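Polyhedrin (Operophtera brumata cypovirus 19, PDB 5A99) builds the crystalline lattice of cypovirus polyhedra, the occlusion bodies that enclose virus particles and probably protect them between insect hosts. Local coordinates at residues 21-26 and 159-164; 30-35 and 50-55; 113-118 and 187-192; 123-128 and 148-153. All coordinates share one frame; numbering follows the deposited sequence.

How the contacts relate
From the N terminus, helix 10-25 ends at contact 1, whose second half, the turn after strand 157-161, comes more than 130 residues later. Contact 2, the hairpin of strands 33-40 and 46-53, is nested inside this long loop and closes before contact 3 opens. Contact 3 sets strand 110-116 of the larger sheet against strand 184-190 of the smaller one; it crosses contact 1 along the chain and encloses contact 4, where strand 125-129 receives the loop 148-153. Physically, contact 3 is central: Gln116 O bonds to Tyr34 N of contact 2, Ala188 N to Trp125 O of contact 4, and Arg191 reaches Gln26 O of contact 1.

Contact 1 (21-26 and 159-164); sequences EILDRQ and IRYFDR
Tyr161 holds CG anti to its backbone N (chi1 177°) and Phe162 holds CG anti to its carbonyl carbon (chi1 -68°). These torsions set the two CG atoms on the side of Leu23, and both rings touch its CD1 methyl. This methyl lies 3.6 Å from Tyr161 CE2 and 3.8 Å from Phe162 CD2. The rings also pack on one another: Phe162 CD2 stands 3.5 Å above the plane of the Tyr161 ring, over its centre, while Tyr161 CE2 lies in the plane of the Phe162 ring at its edge. The other methyl of Leu23, CD2, meets the arginine instead, 3.6 Å from Arg164 NE, the two side chains crossing at about a right angle. All three partners of Leu23 belong to a two-residue beta hairpin, in which a type I' turn from Tyr161 to Arg164 joins strands 157-161 and 164-173 at the border of the six-stranded sheet. Within the hairpin, Arg160 holds the turn: its NE lies 3.0 Å from Asp163 O while its NH2 bonds to the same oxygen, so that two nitrogens grip one carbonyl from the same face of its plane. Beside the leucine, Asp24 forms a long salt bridge with Arg164, OD1 to NH2 3.6 Å. The oxygen stands well out of the guanidinium plane and no N-H points at it, which makes this attraction one of charge alone. On the helix, Arg25 NH2 pairs with Glu21 OE2 at 3.0 Å, and its NH1 donates to Glu142 O of the second subunit, whose Met141 packs on both Arg25 and Tyr161.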
# COMPACT_ATOMS: atom_id res chain seq x y z
N GLU A 21 -24.17 -23.21 9.22
CA GLU A 21 -23.19 -22.92 8.18
C GLU A 21 -22.75 -21.44 8.18
O GLU A 21 -21.56 -21.13 8.04
CB GLU A 21 -23.75 -23.28 6.81
CG GLU A 21 -22.79 -22.93 5.70
CD GLU A 21 -23.19 -23.54 4.38
OE1 GLU A 21 -24.40 -23.60 4.07
OE2 GLU A 21 -22.27 -23.98 3.65
N ILE A 22 -23.70 -20.54 8.35
CA ILE A 22 -23.41 -19.11 8.29
C ILE A 22 -22.82 -18.60 9.61
O ILE A 22 -21.83 -17.87 9.62
CB ILE A 22 -24.67 -18.29 7.91
CG1 ILE A 22 -25.08 -18.58 6.46
CG2 ILE A 22 -24.43 -16.80 8.10
CD1 ILE A 22 -24.06 -18.16 5.39
N LEU A 23 -23.42 -19.01 10.73
CA LEU A 23 -22.90 -18.67 12.05
C LEU A 23 -21.47 -19.15 12.24
O LEU A 23 -20.67 -18.50 12.91
CB LEU A 23 -23.78 -19.29 13.13
CG LEU A 23 -24.83 -18.40 13.81
CD1 LEU A 23 -25.57 -17.54 12.81
CD2 LEU A 23 -25.81 -19.26 14.57
N ASP A 24 -21.17 -20.31 11.66
CA ASP A 24 -19.85 -20.91 11.86
C ASP A 24 -18.87 -20.63 10.73
O ASP A 24 -17.71 -21.02 10.84
CB ASP A 24 -19.96 -22.42 12.03
CG ASP A 24 -20.51 -22.82 13.37
OD1 ASP A 24 -20.69 -21.93 14.24
OD2 ASP A 24 -20.76 -24.03 13.54
N ARG A 25 -19.31 -19.97 9.66
CA ARG A 25 -18.43 -19.71 8.51
C ARG A 25 -17.18 -18.95 8.94
O ARG A 25 -16.10 -19.15 8.38
CB ARG A 25 -19.13 -18.91 7.42
CG ARG A 25 -18.25 -18.56 6.20
CD ARG A 25 -19.09 -18.51 4.92
NE ARG A 25 -19.65 -19.84 4.59
CZ ARG A 25 -20.40 -20.11 3.53
NH1 ARG A 25 -20.71 -19.16 2.65
NH2 ARG A 25 -20.85 -21.35 3.33
N GLN A 26 -17.35 -18.07 9.92
CA GLN A 26 -16.25 -17.23 10.40
C GLN A 26 -15.04 -18.03 10.83
O GLN A 26 -13.93 -17.50 10.87
CB GLN A 26 -16.72 -16.39 11.60
CG GLN A 26 -17.13 -17.24 12.82
CD GLN A 26 -17.33 -16.42 14.09
OE1 GLN A 26 -17.29 -15.19 14.06
NE2 GLN A 26 -17.56 -17.10 15.20
N ILE A 159 -20.30 -7.25 20.37
CA ILE A 159 -21.64 -7.15 19.81
C ILE A 159 -22.08 -8.57 19.44
O ILE A 159 -21.32 -9.33 18.84
CB ILE A 159 -21.68 -6.27 18.55
CG1 ILE A 159 -21.15 -4.87 18.85
CG2 ILE A 159 -23.11 -6.20 17.99
CD1 ILE A 159 -20.96 -4.01 17.61
N ARG A 160 -23.31 -8.92 19.82
CA ARG A 160 -23.76 -10.30 19.71
C ARG A 160 -24.71 -10.50 18.54
O ARG A 160 -25.46 -9.59 18.14
CB ARG A 160 -24.41 -10.76 21.03
CG ARG A 160 -23.44 -10.79 22.22
CD ARG A 160 -24.11 -11.25 23.53
NE ARG A 160 -23.81 -12.65 23.83
CZ ARG A 160 -23.01 -13.06 24.80
NH1 ARG A 160 -22.41 -12.20 25.62
NH2 ARG A 160 -22.81 -14.37 24.97
N TYR A 161 -24.66 -11.70 17.98
CA TYR A 161 -25.51 -12.11 16.88
C TYR A 161 -25.95 -13.53 17.18
O TYR A 161 -25.12 -14.43 17.31
CB TYR A 161 -24.71 -12.03 15.58
CG TYR A 161 -25.41 -12.47 14.32
CD1 TYR A 161 -26.49 -11.76 13.80
CD2 TYR A 161 -24.96 -13.57 13.61
CE1 TYR A 161 -27.11 -12.16 12.63
CE2 TYR A 161 -25.57 -13.98 12.43
CZ TYR A 161 -26.64 -13.26 11.94
OH TYR A 161 -27.25 -13.67 10.77
N PHE A 162 -27.26 -13.71 17.28
CA PHE A 162 -27.82 -14.95 17.80
C PHE A 162 -27.05 -15.38 19.05
O PHE A 162 -26.64 -16.54 19.17
CB PHE A 162 -27.82 -16.06 16.73
CG PHE A 162 -28.76 -15.79 15.58
CD1 PHE A 162 -30.12 -16.01 15.73
CD2 PHE A 162 -28.28 -15.31 14.37
CE1 PHE A 162 -31.00 -15.77 14.69
CE2 PHE A 162 -29.15 -15.06 13.32
CZ PHE A 162 -30.51 -15.29 13.48
N ASP A 163 -26.85 -14.43 19.95
CA ASP A 163 -26.23 -14.67 21.25
C ASP A 163 -24.73 -14.97 21.23
O ASP A 163 -24.15 -15.24 22.27
CB ASP A 163 -26.95 -15.80 21.98
CG ASP A 163 -28.42 -15.53 22.14
OD1 ASP A 163 -28.76 -14.55 22.84
OD2 ASP A 163 -29.24 -16.28 21.56
N ARG A 164 -24.11 -14.93 20.05
CA ARG A 164 -22.67 -15.15 19.93
C ARG A 164 -21.92 -13.84 19.78
O ARG A 164 -22.29 -12.98 18.99
CB ARG A 164 -22.38 -16.04 18.72
CG ARG A 164 -22.99 -17.43 18.81
CD ARG A 164 -23.38 -17.94 17.43
NE ARG A 164 -23.51 -19.40 17.35
CZ ARG A 164 -22.47 -20.24 17.31
NH1 ARG A 164 -21.23 -19.77 17.37
NH2 ARG A 164 -22.67 -21.55 17.22

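Contact 2 (30-35 and 50-55)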
# COMPACT_ATOMS: atom_id res chain seq x y z
N ASP A 30 -11.34 -19.57 4.91
CA ASP A 30 -11.77 -19.01 3.64
C ASP A 30 -12.93 -18.05 3.81
O ASP A 30 -13.66 -17.77 2.86
CB ASP A 30 -12.16 -20.12 2.67
CG ASP A 30 -11.11 -21.19 2.57
OD1 ASP A 30 -9.90 -20.85 2.44
OD2 ASP A 30 -11.49 -22.37 2.65
N SER A 31 -13.11 -17.55 5.02
CA SER A 31 -14.04 -16.46 5.27
C SER A 31 -13.21 -15.22 5.55
O SER A 31 -11.99 -15.25 5.48
CB SER A 31 -14.98 -16.78 6.44
OG SER A 31 -14.31 -16.74 7.68
N TYR A 32 -13.88 -14.12 5.90
CA TYR A 32 -13.18 -12.88 6.13
C TYR A 32 -13.14 -12.43 7.59
O TYR A 32 -14.03 -12.74 8.39
CB TYR A 32 -13.80 -11.77 5.29
CG TYR A 32 -13.29 -11.77 3.88
CD1 TYR A 32 -13.86 -12.61 2.93
CD2 TYR A 32 -12.23 -10.97 3.50
CE1 TYR A 32 -13.39 -12.63 1.63
CE2 TYR A 32 -11.75 -10.99 2.22
CZ TYR A 32 -12.34 -11.83 1.28
OH TYR A 32 -11.89 -11.86 -0.01
N ILE A 33 -12.09 -11.70 7.93
CA ILE A 33 -12.12 -10.89 9.13
C ILE A 33 -12.22 -9.45 8.65
O ILE A 33 -11.74 -9.10 7.55
CB ILE A 33 -10.90 -11.10 10.07
CG1 ILE A 33 -9.59 -10.91 9.32
CG2 ILE A 33 -10.95 -12.48 10.70
CD1 ILE A 33 -8.36 -11.02 10.21
N TYR A 34 -12.87 -8.64 9.46
CA TYR A 34 -13.18 -7.27 9.09
C TYR A 34 -12.71 -6.31 10.17
O TYR A 34 -12.79 -6.61 11.37
CB TYR A 34 -14.69 -7.08 8.84
CG TYR A 34 -15.22 -7.94 7.73
CD1 TYR A 34 -15.07 -7.56 6.40
CD2 TYR A 34 -15.87 -9.14 8.00
CE1 TYR A 34 -15.55 -8.35 5.38
CE2 TYR A 34 -16.35 -9.93 6.99
CZ TYR A 34 -16.20 -9.52 5.68
OH TYR A 34 -16.68 -10.32 4.68
N ALA A 35 -12.22 -5.17 9.71
CA ALA A 35 -11.81 -4.08 10.57
C ALA A 35 -12.37 -2.77 10.00
O ALA A 35 -12.02 -2.37 8.89
CB ALA A 35 -10.30 -4.02 10.67
N ARG A 50 -13.23 0.51 5.66
CA ARG A 50 -13.22 -0.92 5.94
C ARG A 50 -12.01 -1.60 5.34
O ARG A 50 -11.76 -1.52 4.13
CB ARG A 50 -14.46 -1.62 5.42
CG ARG A 50 -14.48 -3.11 5.79
CD ARG A 50 -15.71 -3.83 5.27
NE ARG A 50 -15.62 -4.21 3.86
CZ ARG A 50 -16.53 -3.91 2.94
NH1 ARG A 50 -17.58 -3.18 3.26
NH2 ARG A 50 -16.38 -4.35 1.68
N ALA A 51 -11.29 -2.29 6.20
CA ALA A 51 -10.23 -3.20 5.78
C ALA A 51 -10.74 -4.62 5.96
O ALA A 51 -11.52 -4.90 6.88
CB ALA A 51 -9.01 -2.98 6.60
N GLN A 52 -10.31 -5.51 5.09
CA GLN A 52 -10.71 -6.90 5.17
C GLN A 52 -9.68 -7.82 4.54
O GLN A 52 -8.96 -7.44 3.61
CB GLN A 52 -12.07 -7.10 4.50
CG GLN A 52 -12.03 -7.01 2.99
CD GLN A 52 -13.42 -6.99 2.36
OE1 GLN A 52 -14.38 -6.46 2.93
NE2 GLN A 52 -13.54 -7.56 1.16
N ASN A 53 -9.64 -9.05 5.03
CA ASN A 53 -8.70 -10.03 4.57
C ASN A 53 -9.10 -11.41 5.08
O ASN A 53 -9.69 -11.55 6.16
CB ASN A 53 -7.29 -9.66 5.07
CG ASN A 53 -6.20 -10.45 4.38
OD1 ASN A 53 -5.79 -11.52 4.83
ND2 ASN A 53 -5.71 -9.91 3.26
N PRO A 54 -8.78 -12.46 4.30
CA PRO A 54 -9.16 -13.78 4.82
C PRO A 54 -8.34 -14.19 6.03
O PRO A 54 -8.77 -15.08 6.77
CB PRO A 54 -8.90 -14.72 3.63
CG PRO A 54 -8.12 -13.95 2.64
CD PRO A 54 -8.02 -12.53 3.05
N ARG A 55 -7.22 -13.52 6.28
CA ARG A 55 -6.28 -13.99 7.30
C ARG A 55 -5.69 -12.91 8.21
O ARG A 55 -5.64 -13.09 9.43
CB ARG A 55 -5.12 -14.72 6.63
CG ARG A 55 -5.50 -16.06 6.05
CD ARG A 55 -4.29 -16.75 5.48
NE ARG A 55 -4.61 -18.06 4.96
CZ ARG A 55 -3.72 -19.02 4.73
NH1 ARG A 55 -2.43 -18.81 5.00
NH2 ARG A 55 -4.12 -20.19 4.25
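Gln52 and Tyr34 lie side by side and point the same way, a non-hydrogen-bonded pair in the antiparallel hairpin of strands 33-40 and 46-53. From its backbone, Gln52 first sets CB against the tyrosine, 3.6 Å from Tyr34 CD1. CG takes the position between the backbone N and the carbonyl carbon (chi1 72°) and lies 4.0 Å from Tyr32 CD2, so that the glutamine touches both tyrosines. Its amide is turned nearly upright to the Tyr34 ring (planes 78° apart), and OE1 comes to the ring edge, in plane, 3.3 Å from Tyr34 CE1. The same oxygen accepts from Arg50 NE at 2.7 Å, whereas NE2 bonds to Ser215 OG and to Asn133 O of the second subunit. The pairs on either side of Tyr34 and Gln52 are closed by two backbone bonds each, among them Ile33 N to Asn53 O, 3.0 Å, and Ala51 N to Ala35 O, 2.8 Å. At the end of the pairing Asn53 OD1 accepts from Arg55 N, two residues on, in an Asx turn, while its ND2 bonds to Arg211 O; Ile33 CD1 rests 3.5 Å from Arg55 O. The hydroxyl of Tyr34 reaches Ala140 O of the second subunit. The buried amide thus has partners at both ends: Arg50, bonded to OE1, would probably polarise it and make NE2 a better donor to Ser215 and Asn133.

Contact 3 (113-118 and 187-192); sequences FIVQGD and FAVQRA
Asp118, Arg191 and Ala192 meet around one water molecule that three polar groups hold. The water donates to Asp118 OD2 at 2.5 Å and to Ala192 O at 2.8 Å, and it accepts from Arg191 NH1 at 3.1 Å, lying in the plane of the guanidinium at its edge. Beside it the backbones join directly: Ala192 N donates to Asp118 O at 2.8 Å in a nearly straight bond (173°), with the CB of Ala192 packed against the carboxylate. Away from this polar end the contact is wholly apolar. Val115 and Val189 slide past each other in opposite directions, CG1 to CG1 4.1 Å. Further on, Phe187 has CG between its backbone N and carbonyl carbon (chi1 61°), which puts CG, with CB, against Phe113, whose CE1 lies over the centre of the Phe187 ring, 3.4 Å from its CG, the planes inclined at 47°. These layers are the interior of a beta sandwich: strand 110-116 belongs to the six-stranded sheet, strand 184-190 to the three-stranded one, and Phe126 stacks on Phe113 within the same core. Arg191 also donates to Pro54 O, Gln26 O and Ser31 OG, while Asp118 OD1 forms a salt bridge with Arg194. Asp118 OD2 and Arg191 NH1 stay 4.6 Å apart, so the water bridges the two groups, which are not in direct contact, and with two arginines nearby the buried carboxylate is probably ionised.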
# COMPACT_ATOMS: atom_id res chain seq x y z
N PHE A 113 -13.90 1.90 16.33
CA PHE A 113 -13.13 0.85 15.68
C PHE A 113 -13.80 -0.48 15.98
O PHE A 113 -14.05 -0.80 17.14
CB PHE A 113 -11.68 0.89 16.19
CG PHE A 113 -10.79 -0.17 15.60
CD1 PHE A 113 -10.51 -0.18 14.24
CD2 PHE A 113 -10.23 -1.14 16.41
CE1 PHE A 113 -9.66 -1.15 13.70
CE2 PHE A 113 -9.39 -2.11 15.87
CZ PHE A 113 -9.11 -2.11 14.52
N ILE A 114 -14.13 -1.22 14.92
CA ILE A 114 -14.83 -2.49 15.04
C ILE A 114 -14.13 -3.60 14.27
O ILE A 114 -13.85 -3.47 13.08
CB ILE A 114 -16.29 -2.41 14.53
CG1 ILE A 114 -17.02 -1.24 15.20
CG2 ILE A 114 -17.04 -3.71 14.82
CD1 ILE A 114 -18.21 -0.76 14.42
N VAL A 115 -13.85 -4.69 14.98
CA VAL A 115 -13.31 -5.89 14.37
C VAL A 115 -14.39 -6.96 14.45
O VAL A 115 -15.11 -7.07 15.44
CB VAL A 115 -12.03 -6.37 15.07
CG1 VAL A 115 -10.92 -5.33 14.89
CG2 VAL A 115 -12.28 -6.64 16.55
N GLN A 116 -14.54 -7.71 13.37
CA GLN A 116 -15.59 -8.72 13.26
C GLN A 116 -15.07 -9.95 12.54
O GLN A 116 -14.27 -9.84 11.61
CB GLN A 116 -16.79 -8.15 12.50
CG GLN A 116 -17.91 -9.16 12.30
CD GLN A 116 -19.11 -8.57 11.54
OE1 GLN A 116 -19.52 -7.44 11.77
NE2 GLN A 116 -19.67 -9.36 10.63
N GLY A 117 -15.55 -11.11 12.96
CA GLY A 117 -15.10 -12.38 12.45
C GLY A 117 -14.51 -13.19 13.58
O GLY A 117 -14.63 -12.80 14.75
N ASP A 118 -13.89 -14.32 13.25
CA ASP A 118 -13.22 -15.14 14.24
C ASP A 118 -11.86 -14.52 14.48
O ASP A 118 -10.83 -15.02 14.01
CB ASP A 118 -13.07 -16.59 13.77
CG ASP A 118 -12.48 -17.49 14.84
OD1 ASP A 118 -12.72 -17.21 16.03
OD2 ASP A 118 -11.78 -18.46 14.49
N PHE A 187 -3.65 0.19 12.91
CA PHE A 187 -4.23 -0.97 13.58
C PHE A 187 -3.88 -2.30 12.89
O PHE A 187 -3.36 -2.33 11.77
CB PHE A 187 -5.75 -0.81 13.77
CG PHE A 187 -6.51 -0.68 12.49
CD1 PHE A 187 -6.77 -1.78 11.70
CD2 PHE A 187 -6.99 0.56 12.08
CE1 PHE A 187 -7.49 -1.67 10.52
CE2 PHE A 187 -7.71 0.68 10.91
CZ PHE A 187 -7.95 -0.43 10.12
N ALA A 188 -4.10 -3.38 13.62
CA ALA A 188 -3.83 -4.71 13.11
C ALA A 188 -4.72 -5.70 13.82
O ALA A 188 -5.13 -5.49 14.96
CB ALA A 188 -2.40 -5.08 13.32
N VAL A 189 -5.01 -6.78 13.11
CA VAL A 189 -5.74 -7.89 13.68
C VAL A 189 -5.60 -9.09 12.74
O VAL A 189 -5.60 -8.92 11.52
CB VAL A 189 -7.23 -7.54 13.91
CG1 VAL A 189 -7.87 -7.01 12.64
CG2 VAL A 189 -7.98 -8.74 14.44
N GLN A 190 -5.46 -10.28 13.31
CA GLN A 190 -5.41 -11.51 12.53
C GLN A 190 -6.55 -12.42 12.96
O GLN A 190 -7.14 -12.23 14.04
CB GLN A 190 -4.06 -12.23 12.72
CG GLN A 190 -3.84 -12.75 14.12
CD GLN A 190 -2.61 -13.64 14.26
OE1 GLN A 190 -1.86 -13.86 13.31
NE2 GLN A 190 -2.41 -14.18 15.47
N ARG A 191 -6.87 -13.41 12.13
CA ARG A 191 -7.89 -14.37 12.51
C ARG A 191 -7.31 -15.28 13.58
O ARG A 191 -6.10 -15.51 13.61
CB ARG A 191 -8.39 -15.20 11.31
CG ARG A 191 -7.59 -16.46 10.99
CD ARG A 191 -8.35 -17.42 10.04
NE ARG A 191 -9.18 -16.72 9.05
CZ ARG A 191 -10.51 -16.67 9.09
NH1 ARG A 191 -11.18 -17.28 10.06
NH2 ARG A 191 -11.17 -16.01 8.17
N ALA A 192 -8.18 -15.79 14.44
CA ALA A 192 -7.79 -16.70 15.50
C ALA A 192 -7.23 -18.00 14.93
O ALA A 192 -7.80 -18.59 14.02
CB ALA A 192 -8.99 -17.00 16.39
O HOH W 1 -10.16 -18.77 12.56

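Contact 4 (123-128 and 148-153)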
# COMPACT_ATOMS: atom_id res chain seq x y z
N SER A 123 -4.49 -10.24 19.19
CA SER A 123 -3.79 -9.57 18.10
C SER A 123 -4.38 -8.19 17.82
O SER A 123 -3.85 -7.42 17.03
CB SER A 123 -3.82 -10.42 16.83
OG SER A 123 -5.08 -10.35 16.19
N VAL A 124 -5.50 -7.87 18.46
CA VAL A 124 -6.14 -6.59 18.15
C VAL A 124 -5.35 -5.42 18.73
O VAL A 124 -5.21 -5.27 19.94
CB VAL A 124 -7.60 -6.55 18.64
CG1 VAL A 124 -8.18 -5.19 18.37
CG2 VAL A 124 -8.43 -7.63 17.96
N TRP A 125 -4.82 -4.59 17.83
CA TRP A 125 -3.89 -3.53 18.19
C TRP A 125 -4.33 -2.25 17.49
O TRP A 125 -4.65 -2.26 16.31
CB TRP A 125 -2.47 -3.93 17.77
CG TRP A 125 -1.45 -2.85 17.91
CD1 TRP A 125 -0.85 -2.44 19.06
CD2 TRP A 125 -0.89 -2.05 16.86
NE1 TRP A 125 0.04 -1.43 18.80
CE2 TRP A 125 0.04 -1.18 17.45
CE3 TRP A 125 -1.09 -1.99 15.47
CZ2 TRP A 125 0.77 -0.25 16.71
CZ3 TRP A 125 -0.34 -1.07 14.73
CH2 TRP A 125 0.57 -0.21 15.36
N PHE A 126 -4.35 -1.15 18.22
CA PHE A 126 -4.93 0.08 17.72
C PHE A 126 -4.19 1.25 18.36
O PHE A 126 -4.10 1.33 19.59
CB PHE A 126 -6.43 0.10 18.06
CG PHE A 126 -7.15 1.32 17.58
CD1 PHE A 126 -7.63 1.40 16.28
CD2 PHE A 126 -7.34 2.40 18.43
CE1 PHE A 126 -8.29 2.53 15.84
CE2 PHE A 126 -7.99 3.54 17.99
CZ PHE A 126 -8.47 3.61 16.71
N ARG A 127 -3.64 2.14 17.54
CA ARG A 127 -2.80 3.23 18.05
C ARG A 127 -3.06 4.51 17.29
O ARG A 127 -2.86 4.57 16.07
CB ARG A 127 -1.31 2.86 17.93
CG ARG A 127 -0.34 3.89 18.56
CD ARG A 127 1.08 3.52 18.26
NE ARG A 127 1.32 3.55 16.82
CZ ARG A 127 2.34 2.97 16.21
NH1 ARG A 127 3.24 2.30 16.91
NH2 ARG A 127 2.47 3.06 14.89
N VAL A 128 -3.52 5.53 18.00
CA VAL A 128 -3.67 6.86 17.43
C VAL A 128 -2.41 7.64 17.77
O VAL A 128 -2.21 8.04 18.91
CB VAL A 128 -4.90 7.59 18.01
CG1 VAL A 128 -5.09 8.94 17.31
CG2 VAL A 128 -6.15 6.75 17.85
N ALA A 148 1.32 -1.79 25.88
CA ALA A 148 0.16 -2.56 26.31
C ALA A 148 -1.15 -1.80 26.09
O ALA A 148 -2.18 -2.39 25.80
CB ALA A 148 0.31 -2.95 27.78
N GLU A 149 -1.09 -0.48 26.22
CA GLU A 149 -2.27 0.37 26.11
C GLU A 149 -2.94 0.20 24.75
O GLU A 149 -4.15 0.33 24.61
CB GLU A 149 -1.89 1.83 26.31
CG GLU A 149 -1.67 2.21 27.76
CD GLU A 149 -0.23 2.06 28.22
OE1 GLU A 149 0.60 1.45 27.50
OE2 GLU A 149 0.07 2.56 29.32
N ASN A 150 -2.12 -0.08 23.74
CA ASN A 150 -2.62 -0.20 22.38
C ASN A 150 -3.18 -1.58 22.05
O ASN A 150 -3.75 -1.77 20.98
CB ASN A 150 -1.52 0.18 21.39
CG ASN A 150 -1.05 1.61 21.55
OD1 ASN A 150 -1.86 2.53 21.71
ND2 ASN A 150 0.25 1.81 21.51
N TYR A 151 -3.02 -2.53 22.96
CA TYR A 151 -3.63 -3.85 22.80
C TYR A 151 -5.00 -3.81 23.48
O TYR A 151 -5.15 -4.17 24.66
CB TYR A 151 -2.72 -4.96 23.33
CG TYR A 151 -1.54 -5.17 22.39
CD1 TYR A 151 -0.39 -4.41 22.52
CD2 TYR A 151 -1.63 -6.04 21.31
CE1 TYR A 151 0.66 -4.54 21.65
CE2 TYR A 151 -0.57 -6.18 20.43
CZ TYR A 151 0.57 -5.44 20.61
OH TYR A 151 1.63 -5.59 19.73
N ILE A 152 -5.98 -3.37 22.69
CA ILE A 152 -7.24 -2.86 23.22
C ILE A 152 -8.33 -3.91 23.43
O ILE A 152 -9.43 -3.57 23.90
CB ILE A 152 -7.82 -1.76 22.31
CG1 ILE A 152 -8.04 -2.30 20.89
CG2 ILE A 152 -6.87 -0.56 22.25
CD1 ILE A 152 -9.02 -1.50 20.07
N GLY A 153 -8.05 -5.16 23.08
CA GLY A 153 -9.03 -6.23 23.15
C GLY A 153 -9.99 -6.19 24.33
O GLY A 153 -11.20 -6.20 24.15
O HOH W 2 -5.91 -6.55 22.11
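Ile152 lies against Val124 and Phe126 at the apolar centre. Its CG1 sits between the backbone N and the carbonyl carbon (chi1 58°), where it lies 3.8 Å from Val124 CG1, and its CD1 is 3.6 Å from Phe126 CB. Phe113 and Tyr170 of the larger sheet extend this packing. Across the strand, Trp125 CD1 sits over one face of the Tyr151 ring, offset toward the rim, 3.7 Å from CE1, with the planes at 46°. Trp125 NE1 approaches Asn150 CB, at 3.4 Å. Trp125 turns CZ2 to one face of the Arg127 guanidinium; NH1 lies in the indole plane at the ring edge and bonds to Tyr32 OH, and NH2 forms a salt bridge with Asp214, both of the third subunit, whose Arg211 makes a cation-pi contact with Trp125. Strand 125-129 is an outer strand of the three-stranded sheet within this chain, and loop 148-153 runs along it. Phe126 N donates to Asn150 O at 2.9 Å, whereas the bond from Ile152 N to Val124 O is weak. A water donates to Val124 O at 2.6 Å and accepts from Gly153 N at 2.7 Å. Thus 148-153 replaces a neighbouring strand for only part of this edge.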